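Local coordinates for cellulosomal scaffoldin (Acetivibrio cellulolyticus, PDB 4WI0), which binds a type II cohesin through the X module and calcium-binding dockerin at the C-terminal end of a cellulosomal scaffoldin that probably also degrades cellulose, at residues Thr2-Tyr7 and Val72-Asp77. The protein carries 1 engineered substitution. Sequence-based numbering, arbitrary orientation.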
loop_
_atom_site.group_PDB
_atom_site.type_symbol
_atom_site.label_atom_id
_atom_site.label_comp_id
_atom_site.label_asym_id
_atom_site.label_seq_id
_atom_site.Cartn_x
_atom_site.Cartn_y
_atom_site.Cartn_z
ATOM N N THR B 2 -40.281 -5.227 -10.572
ATOM C CA THR B 2 -39.161 -6.128 -10.827
ATOM C C THR B 2 -38.108 -6.053 -9.724
ATOM O O THR B 2 -38.115 -5.140 -8.902
ATOM C CB THR B 2 -38.478 -5.804 -12.178
ATOM O OG1 THR B 2 -37.736 -4.583 -12.073
ATOM C CG2 THR B 2 -39.512 -5.674 -13.299
ATOM N N THR B 3 -37.205 -7.031 -9.723
ATOM C CA THR B 3 -36.068 -7.042 -8.816
ATOM C C THR B 3 -34.783 -6.753 -9.587
ATOM O O THR B 3 -34.460 -7.454 -10.549
ATOM C CB THR B 3 -35.923 -8.406 -8.115
ATOM O OG1 THR B 3 -37.151 -8.742 -7.461
ATOM C CG2 THR B 3 -34.802 -8.370 -7.086
ATOM N N VAL B 4 -34.054 -5.723 -9.161
ATOM C CA VAL B 4 -32.719 -5.438 -9.679
ATOM C C VAL B 4 -31.700 -5.939 -8.640
ATOM O O VAL B 4 -31.748 -5.530 -7.483
ATOM C CB VAL B 4 -32.542 -3.929 -9.965
ATOM C CG1 VAL B 4 -31.172 -3.636 -10.553
ATOM C CG2 VAL B 4 -33.620 -3.437 -10.917
ATOM N N SER B 5 -30.805 -6.834 -9.054
ATOM C CA SER B 5 -29.791 -7.409 -8.162
ATOM C C SER B 5 -28.375 -7.397 -8.768
ATOM O O SER B 5 -28.183 -7.087 -9.945
ATOM C CB SER B 5 -30.190 -8.845 -7.801
ATOM O OG SER B 5 -30.271 -9.650 -8.965
ATOM N N GLY B 6 -27.382 -7.747 -7.959
ATOM C CA GLY B 6 -26.005 -7.857 -8.439
ATOM C C GLY B 6 -24.959 -7.937 -7.344
ATOM O O GLY B 6 -25.286 -8.082 -6.163
ATOM N N TYR B 7 -23.697 -7.838 -7.755
ATOM C CA TYR B 7 -22.553 -7.943 -6.852
ATOM C C TYR B 7 -21.601 -6.757 -7.003
ATOM O O TYR B 7 -21.265 -6.372 -8.116
ATOM C CB TYR B 7 -21.794 -9.242 -7.133
ATOM C CG TYR B 7 -22.537 -10.461 -6.670
ATOM C CD1 TYR B 7 -23.500 -11.062 -7.476
ATOM C CD2 TYR B 7 -22.302 -11.005 -5.409
ATOM C CE1 TYR B 7 -24.194 -12.185 -7.045
ATOM C CE2 TYR B 7 -22.994 -12.123 -4.973
ATOM C CZ TYR B 7 -23.936 -12.707 -5.795
ATOM O OH TYR B 7 -24.628 -13.819 -5.360
ATOM N N VAL B 72 -29.130 1.808 -17.660
ATOM C CA VAL B 72 -29.525 0.520 -17.115
ATOM C C VAL B 72 -31.001 0.320 -17.465
ATOM O O VAL B 72 -31.891 0.966 -16.899
ATOM C CB VAL B 72 -29.297 0.428 -15.590
ATOM C CG1 VAL B 72 -29.652 -0.963 -15.084
ATOM C CG2 VAL B 72 -27.851 0.762 -15.247
ATOM N N SER B 73 -31.237 -0.569 -18.422
ATOM C CA SER B 73 -32.565 -0.782 -18.987
ATOM C C SER B 73 -33.231 -1.938 -18.255
ATOM O O SER B 73 -32.711 -3.053 -18.255
ATOM C CB SER B 73 -32.437 -1.090 -20.479
ATOM O OG SER B 73 -33.702 -1.272 -21.080
ATOM N N VAL B 74 -34.366 -1.667 -17.619
ATOM C CA VAL B 74 -35.060 -2.670 -16.817
ATOM C C VAL B 74 -36.438 -2.979 -17.420
ATOM O O VAL B 74 -37.332 -2.127 -17.408
ATOM C CB VAL B 74 -35.239 -2.189 -15.363
ATOM C CG1 VAL B 74 -35.962 -3.242 -14.533
ATOM C CG2 VAL B 74 -33.894 -1.838 -14.736
ATOM N N THR B 75 -36.590 -4.192 -17.945
ATOM C CA THR B 75 -37.862 -4.666 -18.516
ATOM C C THR B 75 -38.475 -5.848 -17.750
ATOM O O THR B 75 -39.643 -6.189 -17.951
ATOM C CB THR B 75 -37.678 -5.088 -19.986
ATOM O OG1 THR B 75 -36.721 -6.149 -20.078
ATOM C CG2 THR B 75 -37.215 -3.912 -20.835
ATOM N N ALA B 76 -37.662 -6.472 -16.897
ATOM C CA ALA B 76 -38.058 -7.589 -16.043
ATOM C C ALA B 76 -36.963 -7.732 -14.985
ATOM O O ALA B 76 -36.059 -6.890 -14.909
ATOM C CB ALA B 76 -38.188 -8.868 -16.857
ATOM N N ASP B 77 -37.021 -8.787 -14.175
ATOM C CA ASP B 77 -35.953 -9.033 -13.205
ATOM C C ASP B 77 -34.608 -8.952 -13.923
ATOM O O ASP B 77 -34.451 -9.538 -14.992
ATOM C CB ASP B 77 -36.110 -10.408 -12.551
ATOM C CG ASP B 77 -37.275 -10.473 -11.581
ATOM O OD1 ASP B 77 -37.859 -9.421 -11.238
ATOM O OD2 ASP B 77 -37.604 -11.594 -11.148
#
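The carboxylate of D77 accepts a hydrogen bond from the backbone of T3, T3 N to D77 OD1 2.9 Å. The bond is nearly straight at 164°, though the N-H arrives from above the carboxylate plane, 39° out of it. Aspartate suits this place because its short side chain can take up a strand N-H at the end of the turn, one residue before strand 78-89 begins to pair with strand 2-10. Chi1 of -72° sets CG beside the backbone N of D77, and OD1 also comes near T2 CA, while D77 CA makes a CH...O contact of 3.4 Å with T3 O.

The side chain of T2 leaves its strand toward 72-77. Its methyl CG2 packs on the backbone of A76, 3.6 Å from A76 CA, and its hydroxyl OG1 lies against V74 CG1 at 3.3 Å. A threonine serves both needs here: the methyl covers the turn, and the hydroxyl is hydrogen-bonded to V50 O. Deeper in, V4 CG2 meets V74 CG2 at 4.1 Å, a branched apolar pair suited to the interior between two sheets.

The contact lies at one end of the X module's β-sandwich, of the carboxypeptidase regulatory-like family, where the chain leaves edge strand 67-74 of the four-stranded sheet and crosses to strand 78-89 of the other. There, strand 2-10 runs between 78-89, its parallel neighbour, and antiparallel 44-50, with backbone hydrogen bonds joining T3 to K78 and V4 to I47.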